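Local coordinates for protein hypothetical sugar kinase (Cytophaga hutchinsonii, PDB 3R8E) that is a putative sugar kinase of the ROK family, which probably transfers a phosphate group from ATP to a sugar, at residues Q145-L150 with G159-G164; L261-L266 with D296-K301. All coordinates share one frame; numbering follows the deposited sequence.

Interaction 1: Q145-L150 with G159-G164; sequences QTFILL and GVMMNG
Phe147 and Met161, a selenomethionine, face each other as a hydrogen-bonded pair of an antiparallel beta hairpin, and their side chains run side by side on the same face of the sheet. The side chain of Met161 illustrates how such a pair packs. Its CB lies over the Phe147 ring, 4.2 Å from the centroid and off-centre, in a CH-pi contact, and touches Gln145 O at 3.6 Å. CG comes closer still to the ring, 3.5 Å from Phe147 CE2 and nearly as near to CZ, meeting it obliquely. Bends at chi2 and chi3 then carry SE and CE away from the partner strand. The ring reaches this neighbour because Phe147 CG stands between its own backbone N and carbonyl carbon (chi1 68°).

On the other face, Ile148 and Val160 form a non-hydrogen-bonded pair, with Ile148 CG1 against Val160 CG2 at 3.6 Å. The backbones are joined by two reciprocal pairs of bonds, Phe147 with Met161 and Leu149 with Gly159. Past the strand ends the pairing changes character: Thr146 OG1 accepts the N-H of Asn163 at 3.0 Å, and Gln145 O accepts that of Gly164 at 2.9 Å. The turn at Asn163 and Gly164, both with positive phi, is thereby tied to the two residues that lead into strand 147-152. Asn163 ND2 bonds to Gly170 O of the second subunit.

Helix 127-138 packs on the Phe147 and Met161 face, touching Met161 through Leu133 and Tyr136. Across the opposite face lies helix 235-259, whose Met259 meets Val160, while strand 263-267 continues the sheet beyond strand 147-152.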
loop_
_atom_site.group_PDB
_atom_site.type_symbol
_atom_site.label_atom_id
_atom_site.label_comp_id
_atom_site.label_asym_id
_atom_site.label_seq_id
_atom_site.Cartn_x
_atom_site.Cartn_y
_atom_site.Cartn_z
ATOM N N GLN A 145 1.908 16.334 -7.615
ATOM C CA GLN A 145 1.964 15.095 -8.385
ATOM C C GLN A 145 1.707 13.811 -7.601
ATOM O O GLN A 145 1.085 12.894 -8.146
ATOM C CB GLN A 145 3.316 14.977 -9.104
ATOM C CG GLN A 145 3.530 16.042 -10.192
ATOM C CD GLN A 145 2.529 15.972 -11.323
ATOM O OE1 GLN A 145 1.572 16.752 -11.402
ATOM N NE2 GLN A 145 2.745 15.066 -12.248
ATOM N N THR A 146 2.237 13.705 -6.378
ATOM C CA THR A 146 2.136 12.466 -5.610
ATOM C C THR A 146 1.652 12.761 -4.198
ATOM O O THR A 146 2.375 13.379 -3.416
ATOM C CB THR A 146 3.503 11.752 -5.631
ATOM O OG1 THR A 146 3.893 11.568 -7.000
ATOM C CG2 THR A 146 3.478 10.398 -4.904
ATOM N N PHE A 147 0.426 12.319 -3.876
ATOM C CA PHE A 147 -0.146 12.540 -2.547
ATOM C C PHE A 147 -1.297 11.609 -2.263
ATOM O O PHE A 147 -1.885 11.037 -3.180
ATOM C CB PHE A 147 -0.639 14.003 -2.382
ATOM C CG PHE A 147 -1.842 14.400 -3.209
ATOM C CD1 PHE A 147 -3.132 14.264 -2.702
ATOM C CD2 PHE A 147 -1.682 14.972 -4.465
ATOM C CE1 PHE A 147 -4.243 14.650 -3.458
ATOM C CE2 PHE A 147 -2.795 15.375 -5.213
ATOM C CZ PHE A 147 -4.069 15.202 -4.705
ATOM N N ILE A 148 -1.666 11.522 -0.984
ATOM C CA ILE A 148 -2.852 10.808 -0.531
ATOM C C ILE A 148 -3.810 11.824 0.077
ATOM O O ILE A 148 -3.382 12.704 0.833
ATOM C CB ILE A 148 -2.571 9.627 0.462
ATOM C CG1 ILE A 148 -3.888 8.867 0.793
ATOM C CG2 ILE A 148 -1.903 10.117 1.762
ATOM C CD1 ILE A 148 -3.708 7.514 1.452
ATOM N N LEU A 149 -5.095 11.701 -0.267
ATOM C CA LEU A 149 -6.160 12.462 0.353
ATOM C C LEU A 149 -6.891 11.509 1.272
ATOM O O LEU A 149 -7.427 10.512 0.795
ATOM C CB LEU A 149 -7.117 13.118 -0.668
ATOM C CG LEU A 149 -8.434 13.696 -0.092
ATOM C CD1 LEU A 149 -8.167 14.829 0.872
ATOM C CD2 LEU A 149 -9.337 14.208 -1.185
ATOM N N LEU A 150 -6.865 11.771 2.580
ATOM C CA LEU A 150 -7.619 10.994 3.556
ATOM C C LEU A 150 -8.856 11.776 3.933
ATOM O O LEU A 150 -8.736 12.857 4.520
ATOM C CB LEU A 150 -6.814 10.679 4.833
ATOM C CG LEU A 150 -5.743 9.631 4.823
ATOM C CD1 LEU A 150 -5.222 9.443 6.242
ATOM C CD2 LEU A 150 -6.279 8.293 4.342
ATOM N N GLY A 159 -7.910 8.552 -1.649
ATOM C CA GLY A 159 -7.603 8.624 -3.063
ATOM C C GLY A 159 -6.149 9.004 -3.163
ATOM O O GLY A 159 -5.663 9.784 -2.338
ATOM N N VAL A 160 -5.434 8.442 -4.146
ATOM C CA VAL A 160 -4.013 8.741 -4.298
ATOM C C VAL A 160 -3.683 9.160 -5.717
ATOM O O VAL A 160 -4.061 8.478 -6.675
ATOM C CB VAL A 160 -3.133 7.519 -3.875
ATOM C CG1 VAL A 160 -1.669 7.722 -4.263
ATOM C CG2 VAL A 160 -3.247 7.240 -2.383
HETATM N N MSE A 161 -2.930 10.267 -5.838
HETATM C CA MSE A 161 -2.329 10.703 -7.092
HETATM C C MSE A 161 -0.892 10.220 -7.044
HETATM O O MSE A 161 -0.239 10.376 -6.007
HETATM C CB MSE A 161 -2.386 12.236 -7.281
HETATM C CG MSE A 161 -3.796 12.805 -7.347
HETATM SE SE MSE A 161 -4.888 12.132 -8.807
HETATM C CE MSE A 161 -3.783 12.715 -10.295
HETATM N N MSE A 162 -0.409 9.608 -8.124
HETATM C CA MSE A 162 0.974 9.156 -8.199
HETATM C C MSE A 162 1.566 9.607 -9.520
HETATM O O MSE A 162 1.098 9.197 -10.586
HETATM C CB MSE A 162 1.080 7.637 -8.021
HETATM C CG MSE A 162 2.508 7.161 -7.944
HETATM SE SE MSE A 162 2.608 5.391 -7.228
HETATM C CE MSE A 162 2.294 5.863 -5.340
ATOM N N ASN A 163 2.577 10.492 -9.438
ATOM C CA ASN A 163 3.268 11.088 -10.589
ATOM C C ASN A 163 2.232 11.727 -11.552
ATOM O O ASN A 163 2.313 11.559 -12.771
ATOM C CB ASN A 163 4.172 10.048 -11.298
ATOM C CG ASN A 163 4.992 9.204 -10.348
ATOM O OD1 ASN A 163 4.767 8.007 -10.210
ATOM N ND2 ASN A 163 5.925 9.814 -9.634
ATOM N N GLY A 164 1.249 12.419 -10.966
ATOM C CA GLY A 164 0.192 13.123 -11.687
ATOM C C GLY A 164 -0.881 12.265 -12.320
ATOM O O GLY A 164 -1.662 12.768 -13.134
#

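Interaction 2: L261-L266 with D296-K301; sequences LNNILL and DMYIGK
Leu266 CD1 rests against Ile299 CG2 at 3.8 Å, and Ile264 CD1 approaches Ile299 CG1 at 4.2 Å. These branches make a continuous apolar surface on one face of two parallel strands. Ile264 and Ile299 point the same way, side by side, whereas Leu266 crosses Ile299 at a slant. Helix 274-288 covers this surface: Met285 touches Ile264, while Phe277 and Val278 meet Leu266.

The opposite face is shaped around Gly300. With no side chain at Gly300, the Tyr298 ring lies against its backbone, one face under Gly300 N, which stands 3.8 Å above the ring plane and offset toward the rim. Tyr298 CG is anti to the backbone N (chi1 166°), which carries the ring along the strand to that spot, and its OH bonds to Asn141 OD1. Leu265 CD2 fills in obliquely beside Tyr298 CE2, and Asn263 OD1 sits at the ring's edge, while Asn263 ND2 bonds to Thr146 O.

Strands 263-266 and 298-301 run 21° apart in the ribonuclease H-like fold of ROK kinases. Adjacent and parallel, they form a beta-alpha-beta crossover, in which helix 274-288 packs on their Ile264 and Leu266 face. Four backbone bonds alternate between them, starting with Tyr298 N to Asn262 O and ending with Leu266 N to Gly300 O.

Before the strands begin, Asn262 ND2, in one of the residue's two conformers, reaches Asp296 OD1 at 2.7 Å. This bond is short but bent (138° at the hydrogen); it lies in the amide plane but meets the carboxylate from above its plane. The same ND2 also bonds to Tyr293 O, and Asp296 OD1 makes a salt bridge with Arg171 of the second subunit. A water donates to Asn263 OD1 at 2.6 Å and to Asp296 O at 2.7 Å.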
loop_
_atom_site.group_PDB
_atom_site.type_symbol
_atom_site.label_atom_id
_atom_site.label_comp_id
_atom_site.label_asym_id
_atom_site.label_seq_id
_atom_site.Cartn_x
_atom_site.Cartn_y
_atom_site.Cartn_z
ATOM N N LEU A 261 5.072 7.592 -0.620
ATOM C CA LEU A 261 4.565 8.943 -0.837
ATOM C C LEU A 261 4.707 9.644 0.500
ATOM O O LEU A 261 4.745 8.965 1.527
ATOM C CB LEU A 261 3.107 8.973 -1.383
ATOM C CG LEU A 261 1.987 8.326 -0.537
ATOM C CD1 LEU A 261 1.493 9.265 0.555
ATOM C CD2 LEU A 261 0.796 7.983 -1.402
ATOM N N ASN A 262 4.809 10.970 0.516
ATOM C CA ASN A 262 4.925 11.660 1.802
ATOM C C ASN A 262 4.197 13.018 1.801
ATOM O O ASN A 262 4.465 13.857 2.660
ATOM C CB ASN A 262 6.388 11.804 2.238
ATOM C CG ASN A 262 7.223 12.665 1.339
ATOM O OD1 ASN A 262 6.787 13.090 0.267
ATOM N ND2 ASN A 262 8.456 12.920 1.747
ATOM N N ASN A 263 3.261 13.214 0.857
ATOM C CA ASN A 263 2.381 14.378 0.826
ATOM C C ASN A 263 1.024 13.888 1.232
ATOM O O ASN A 263 0.521 12.938 0.631
ATOM C CB ASN A 263 2.345 15.049 -0.537
ATOM C CG ASN A 263 3.622 15.738 -0.910
ATOM O OD1 ASN A 263 4.277 16.388 -0.087
ATOM N ND2 ASN A 263 3.962 15.651 -2.183
ATOM N N ILE A 264 0.470 14.460 2.311
ATOM C CA ILE A 264 -0.810 14.010 2.852
ATOM C C ILE A 264 -1.765 15.187 2.983
ATOM O O ILE A 264 -1.420 16.200 3.606
ATOM C CB ILE A 264 -0.588 13.297 4.220
ATOM C CG1 ILE A 264 0.314 12.054 4.071
ATOM C CG2 ILE A 264 -1.923 12.915 4.903
ATOM C CD1 ILE A 264 1.283 11.876 5.196
ATOM N N LEU A 265 -2.975 15.031 2.414
ATOM C CA LEU A 265 -4.064 16.004 2.552
ATOM C C LEU A 265 -5.144 15.374 3.407
ATOM O O LEU A 265 -5.549 14.238 3.146
ATOM C CB LEU A 265 -4.649 16.466 1.205
ATOM C CG LEU A 265 -3.751 17.281 0.261
ATOM C CD1 LEU A 265 -4.521 17.678 -0.985
ATOM C CD2 LEU A 265 -3.177 18.535 0.941
ATOM N N LEU A 266 -5.618 16.109 4.418
ATOM C CA LEU A 266 -6.628 15.607 5.335
ATOM C C LEU A 266 -7.942 16.361 5.165
ATOM O O LEU A 266 -7.979 17.586 5.304
ATOM C CB LEU A 266 -6.119 15.703 6.789
ATOM C CG LEU A 266 -4.826 14.928 7.110
ATOM C CD1 LEU A 266 -4.312 15.284 8.479
ATOM C CD2 LEU A 266 -5.021 13.409 7.002
ATOM N N ASP A 296 11.198 15.665 3.795
ATOM C CA ASP A 296 10.438 16.587 2.948
ATOM C C ASP A 296 8.936 16.257 2.959
ATOM O O ASP A 296 8.230 16.558 1.994
ATOM C CB ASP A 296 10.998 16.629 1.508
ATOM C CG ASP A 296 11.095 15.316 0.744
ATOM O OD1 ASP A 296 10.740 14.261 1.315
ATOM O OD2 ASP A 296 11.547 15.343 -0.423
HETATM N N MSE A 297 8.456 15.652 4.066
HETATM C CA MSE A 297 7.046 15.292 4.195
HETATM C C MSE A 297 6.190 16.552 4.388
HETATM O O MSE A 297 6.665 17.573 4.908
HETATM C CB MSE A 297 6.827 14.273 5.326
HETATM C CG MSE A 297 6.827 14.880 6.735
HETATM SE SE MSE A 297 6.329 13.610 8.116
HETATM C CE MSE A 297 4.651 13.039 7.388
ATOM N N TYR A 298 4.932 16.484 3.929
ATOM C CA TYR A 298 3.974 17.580 4.012
ATOM C C TYR A 298 2.623 17.035 4.443
ATOM O O TYR A 298 2.147 16.051 3.879
ATOM C CB TYR A 298 3.871 18.320 2.667
ATOM C CG TYR A 298 2.685 19.253 2.542
ATOM C CD1 TYR A 298 2.642 20.458 3.240
ATOM C CD2 TYR A 298 1.612 18.941 1.711
ATOM C CE1 TYR A 298 1.550 21.321 3.129
ATOM C CE2 TYR A 298 0.527 19.806 1.574
ATOM C CZ TYR A 298 0.493 20.989 2.296
ATOM O OH TYR A 298 -0.584 21.836 2.164
ATOM N N ILE A 299 2.031 17.655 5.470
ATOM C CA ILE A 299 0.700 17.312 5.960
ATOM C C ILE A 299 -0.116 18.591 5.863
ATOM O O ILE A 299 0.179 19.572 6.552
ATOM C CB ILE A 299 0.681 16.676 7.371
ATOM C CG1 ILE A 299 1.552 15.408 7.417
ATOM C CG2 ILE A 299 -0.774 16.370 7.804
ATOM C CD1 ILE A 299 1.976 15.008 8.770
ATOM N N GLY A 300 -1.066 18.595 4.940
ATOM C CA GLY A 300 -1.913 19.747 4.677
ATOM C C GLY A 300 -3.386 19.470 4.862
ATOM O O GLY A 300 -3.805 18.316 4.970
ATOM N N LYS A 301 -4.176 20.539 4.914
ATOM C CA LYS A 301 -5.621 20.451 5.054
ATOM C C LYS A 301 -6.247 20.445 3.656
ATOM O O LYS A 301 -5.854 21.255 2.809
ATOM C CB LYS A 301 -6.128 21.641 5.914
ATOM C CG LYS A 301 -7.643 21.819 5.985
ATOM C CD LYS A 301 -8.278 21.094 7.170
ATOM C CE LYS A 301 -9.765 21.353 7.257
ATOM N NZ LYS A 301 -10.524 20.637 6.194
HETATM O O HOH W 1 6.707 17.379 -0.067
#

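Overall arrangement
Interactions 1 and 2 belong to one five-stranded mixed sheet, their centres about 10 Å apart. They meet where strand 147-152 runs parallel to strand 263-267: Ile148 O lies 2.8 Å from Leu265 N and Leu150 N 2.9 Å from Leu265 O, both probable hydrogen bonds. Interaction 1 pairs strands joined by a short connection as an antiparallel hairpin, while interaction 2 adds, after a helical crossover, the parallel strand outermost within this chain. The side chain of Asn263 links them again by reaching across to Thr146. Both contacts also reach the second subunit, through its Gly170 and Arg171, consecutive residues, so both contacts border the subunit interface.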